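Invasin homolog AafB, Major fimbrial subunit of aggregative adherence fimbria II AafA chimeric construct (Escherichia coli, PDB 4OR1) is the minor pilin of the chaperone-usher AAF/II adherence fimbriae of enteroaggregative strains, probably sitting at the fibre tip and contributing to adhesion. Local coordinates at residues I50-R55 with L76-G81. Residues are numbered along the deposited sequence; the frame is centred on the assembly and turned at random.
Sequences IQMNAR and LWVRLG. With SO4 (sulfate ion), chain C.
Ile50 and Met52 of segment 50-55 face Val78 and Leu80 of segment 76-81 across the core of the AafB part of the chimera, joined by apolar contacts without a hydrogen bond. Ile50 reaches over with its branch methyl, CG2 lying 4.3 Å from Leu80 CD1. Beyond Gln51, whose side chain sets off away from the opposite strand, the same Leu80 methyl sits over the backbone at Met52, with CD1 4.1 Å from Met52 N and 4.2 Å from Met52 CB. One leucine methyl thus touches both inward-facing residues. In Met52, CG is anti to the backbone N (chi1 -166°) and the chain runs on extended, bringing SD to 4.1 Å from Val78 CG2; the two side chains cross at about a right angle. At the far end Arg55 turns to a sulfate ion, likely a crystallisation component: NH1 makes a weak, bent hydrogen bond of 2.8 Å to sulfate O3, and the sulfate is also bonded to Gln56 N. The two short strand axes approach to 8.7 Å with opposite directions (172°), in facing sheets of an immunoglobulin-like sandwich. Strand 47-52 lies between 96-99 and 120-131 in one sheet, strand 75-80 between 104-111 and 63-67 in the other; Val109 touches both Met52 and Leu80, while Ile39 and Val126 pack on Ile50.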
ATOM      1  N   ILE A  50      -4.508   7.467   2.764  1.00 48.94           N
ATOM      2  CA  ILE A  50      -3.409   6.552   2.467  1.00 47.35           C
ATOM      3  C   ILE A  50      -3.043   6.649   0.986  1.00 46.18           C
ATOM      4  O   ILE A  50      -3.921   6.773   0.133  1.00 44.28           O
ATOM      5  CB  ILE A  50      -3.775   5.097   2.890  1.00 46.81           C
ATOM      6  CG1 ILE A  50      -2.548   4.237   3.035  1.00 54.26           C
ATOM      7  CG2 ILE A  50      -4.718   4.432   1.933  1.00 53.36           C
ATOM      8  CD1 ILE A  50      -1.648   4.710   4.106  1.00 72.14           C
ATOM      9  N   GLN A  51      -1.755   6.620   0.681  1.00 45.54           N
ATOM     10  CA  GLN A  51      -1.314   6.592  -0.714  1.00 49.81           C
ATOM     11  C   GLN A  51      -0.012   5.843  -0.793  1.00 49.00           C
ATOM     12  O   GLN A  51       0.726   5.769   0.191  1.00 59.32           O
ATOM     13  CB  GLN A  51      -1.156   8.003  -1.296  1.00 57.31           C
ATOM     14  CG  GLN A  51       0.111   8.740  -0.891  1.00 68.11           C
ATOM     15  CD  GLN A  51       0.234  10.121  -1.523  1.00 76.59           C
ATOM     16  OE1 GLN A  51      -0.610  10.546  -2.323  1.00 78.51           O
ATOM     17  NE2 GLN A  51       1.299  10.829  -1.164  1.00 83.23           N
ATOM     18  N   MET A  52       0.267   5.272  -1.955  1.00 44.72           N
ATOM     19  CA  MET A  52       1.478   4.500  -2.146  1.00 42.68           C
ATOM     20  C   MET A  52       2.423   5.369  -2.955  1.00 41.65           C
ATOM     21  O   MET A  52       1.993   6.030  -3.889  1.00 47.18           O
ATOM     22  CB  MET A  52       1.132   3.226  -2.898  1.00 40.21           C
ATOM     23  CG  MET A  52       2.196   2.184  -2.875  1.00 44.16           C
ATOM     24  SD  MET A  52       1.525   0.569  -3.305  1.00 46.71           S
ATOM     25  CE  MET A  52       2.891  -0.428  -2.713  1.00 48.52           C
ATOM     26  N   ASN A  53       3.695   5.407  -2.599  1.00 39.23           N
ATOM     27  CA  ASN A  53       4.626   6.219  -3.374  1.00 41.65           C
ATOM     28  C   ASN A  53       5.210   5.369  -4.495  1.00 45.30           C
ATOM     29  O   ASN A  53       6.321   4.839  -4.399  1.00 54.86           O
ATOM     30  CB  ASN A  53       5.693   6.857  -2.482  1.00 41.31           C
ATOM     31  CG  ASN A  53       5.087   7.608  -1.304  1.00 42.27           C
ATOM     32  OD1 ASN A  53       4.492   8.689  -1.458  1.00 40.50           O
ATOM     33  ND2 ASN A  53       5.221   7.028  -0.122  1.00 37.15           N
ATOM     34  N   ALA A  54       4.410   5.225  -5.544  1.00 39.94           N
ATOM     35  CA  ALA A  54       4.707   4.377  -6.684  1.00 39.28           C
ATOM     36  C   ALA A  54       3.910   4.959  -7.834  1.00 41.50           C
ATOM     37  O   ALA A  54       2.947   5.704  -7.596  1.00 39.54           O
ATOM     38  CB  ALA A  54       4.249   2.965  -6.410  1.00 38.71           C
ATOM     39  N   ARG A  55       4.278   4.627  -9.074  1.00 40.78           N
ATOM     40  CA  ARG A  55       3.486   5.097 -10.210  1.00 37.04           C
ATOM     41  C   ARG A  55       2.080   4.535 -10.133  1.00 36.53           C
ATOM     42  O   ARG A  55       1.891   3.340  -9.873  1.00 38.87           O
ATOM     43  CB  ARG A  55       4.105   4.727 -11.553  1.00 35.59           C
ATOM     44  CG  ARG A  55       3.334   5.304 -12.728  1.00 36.09           C
ATOM     45  CD  ARG A  55       4.300   5.774 -13.777  1.00 42.61           C
ATOM     46  NE  ARG A  55       3.688   6.356 -14.967  1.00 42.47           N
ATOM     47  CZ  ARG A  55       3.252   7.602 -15.056  1.00 41.22           C
ATOM     48  NH1 ARG A  55       3.306   8.404 -14.005  1.00 39.57           N
ATOM     49  NH2 ARG A  55       2.748   8.045 -16.200  1.00 47.90           N
ATOM     50  N   LEU A  76       5.469  -4.779 -10.844  1.00 50.53           N
ATOM     51  CA  LEU A  76       4.523  -5.521 -10.047  1.00 47.85           C
ATOM     52  C   LEU A  76       3.237  -4.712 -10.020  1.00 47.63           C
ATOM     53  O   LEU A  76       3.249  -3.537  -9.654  1.00 50.58           O
ATOM     54  CB  LEU A  76       5.081  -5.669  -8.646  1.00 49.40           C
ATOM     55  CG  LEU A  76       4.755  -6.939  -7.897  1.00 53.47           C
ATOM     56  CD1 LEU A  76       5.575  -8.057  -8.460  1.00 55.02           C
ATOM     57  CD2 LEU A  76       5.134  -6.732  -6.464  1.00 57.52           C
ATOM     58  N   TRP A  77       2.130  -5.319 -10.424  1.00 39.99           N
ATOM     59  CA  TRP A  77       0.875  -4.594 -10.455  1.00 34.70           C
ATOM     60  C   TRP A  77       0.114  -4.905  -9.199  1.00 34.49           C
ATOM     61  O   TRP A  77      -0.178  -6.064  -8.912  1.00 39.03           O
ATOM     62  CB  TRP A  77       0.080  -4.928 -11.716  1.00 35.17           C
ATOM     63  CG  TRP A  77       0.646  -4.228 -12.923  1.00 34.33           C
ATOM     64  CD1 TRP A  77       0.305  -2.987 -13.388  1.00 35.33           C
ATOM     65  CD2 TRP A  77       1.695  -4.703 -13.779  1.00 34.98           C
ATOM     66  NE1 TRP A  77       1.071  -2.662 -14.489  1.00 36.64           N
ATOM     67  CE2 TRP A  77       1.937  -3.690 -14.748  1.00 35.65           C
ATOM     68  CE3 TRP A  77       2.460  -5.879 -13.820  1.00 32.26           C
ATOM     69  CZ2 TRP A  77       2.901  -3.827 -15.756  1.00 34.06           C
ATOM     70  CZ3 TRP A  77       3.423  -6.011 -14.813  1.00 33.43           C
ATOM     71  CH2 TRP A  77       3.632  -4.989 -15.775  1.00 34.34           C
ATOM     72  N   VAL A  78      -0.181  -3.871  -8.426  1.00 33.56           N
ATOM     73  CA  VAL A  78      -0.645  -4.064  -7.055  1.00 35.19           C
ATOM     74  C   VAL A  78      -1.741  -3.063  -6.731  1.00 36.93           C
ATOM     75  O   VAL A  78      -1.770  -1.964  -7.303  1.00 40.87           O
ATOM     76  CB  VAL A  78       0.524  -3.915  -6.043  1.00 33.79           C
ATOM     77  CG1 VAL A  78       1.665  -4.891  -6.391  1.00 33.46           C
ATOM     78  CG2 VAL A  78       1.046  -2.490  -6.004  1.00 29.80           C
ATOM     79  N   ARG A  79      -2.646  -3.438  -5.829  1.00 35.57           N
ATOM     80  CA  ARG A  79      -3.669  -2.497  -5.371  1.00 38.14           C
ATOM     81  C   ARG A  79      -3.732  -2.392  -3.850  1.00 37.13           C
ATOM     82  O   ARG A  79      -3.380  -3.340  -3.144  1.00 38.62           O
ATOM     83  CB  ARG A  79      -5.053  -2.810  -5.978  1.00 40.17           C
ATOM     84  CG  ARG A  79      -5.704  -4.052  -5.434  1.00 43.22           C
ATOM     85  CD  ARG A  79      -6.992  -4.399  -6.184  1.00 49.38           C
ATOM     86  NE  ARG A  79      -7.569  -5.644  -5.652  1.00 53.62           N
ATOM     87  CZ  ARG A  79      -7.454  -6.840  -6.225  1.00 50.62           C
ATOM     88  NH1 ARG A  79      -6.815  -6.974  -7.377  1.00 52.76           N
ATOM     89  NH2 ARG A  79      -7.992  -7.898  -5.649  1.00 48.46           N
ATOM     90  N   LEU A  80      -4.165  -1.226  -3.369  1.00 38.73           N
ATOM     91  CA  LEU A  80      -4.374  -0.976  -1.950  1.00 44.93           C
ATOM     92  C   LEU A  80      -5.792  -1.266  -1.527  1.00 53.04           C
ATOM     93  O   LEU A  80      -6.666  -1.465  -2.359  1.00 56.13           O
ATOM     94  CB  LEU A  80      -4.118   0.486  -1.637  1.00 45.55           C
ATOM     95  CG  LEU A  80      -2.694   0.908  -1.291  1.00 48.82           C
ATOM     96  CD1 LEU A  80      -2.619   2.411  -1.223  1.00 49.35           C
ATOM     97  CD2 LEU A  80      -2.250   0.318   0.026  1.00 51.42           C
ATOM     98  N   GLY A  81      -6.019  -1.259  -0.219  1.00 64.16           N
ATOM     99  CA  GLY A  81      -7.371  -1.289   0.327  1.00 82.97           C
ATOM    100  C   GLY A  81      -7.732  -2.622   0.933  1.00 93.93           C
ATOM    101  O   GLY A  81      -7.228  -3.651   0.517  1.00117.91           O
TER
HETATM  102  S   SO4 C 201       2.443   9.445 -10.888  1.00 80.85           S
HETATM  103  O1  SO4 C 201       2.619   9.439  -9.439  1.00100.93           O
HETATM  104  O2  SO4 C 201       3.508  10.215 -11.533  1.00 66.49           O
HETATM  105  O3  SO4 C 201       2.476   8.064 -11.358  1.00 96.41           O
HETATM  106  O4  SO4 C 201       1.131  10.009 -11.189  1.00 87.84           O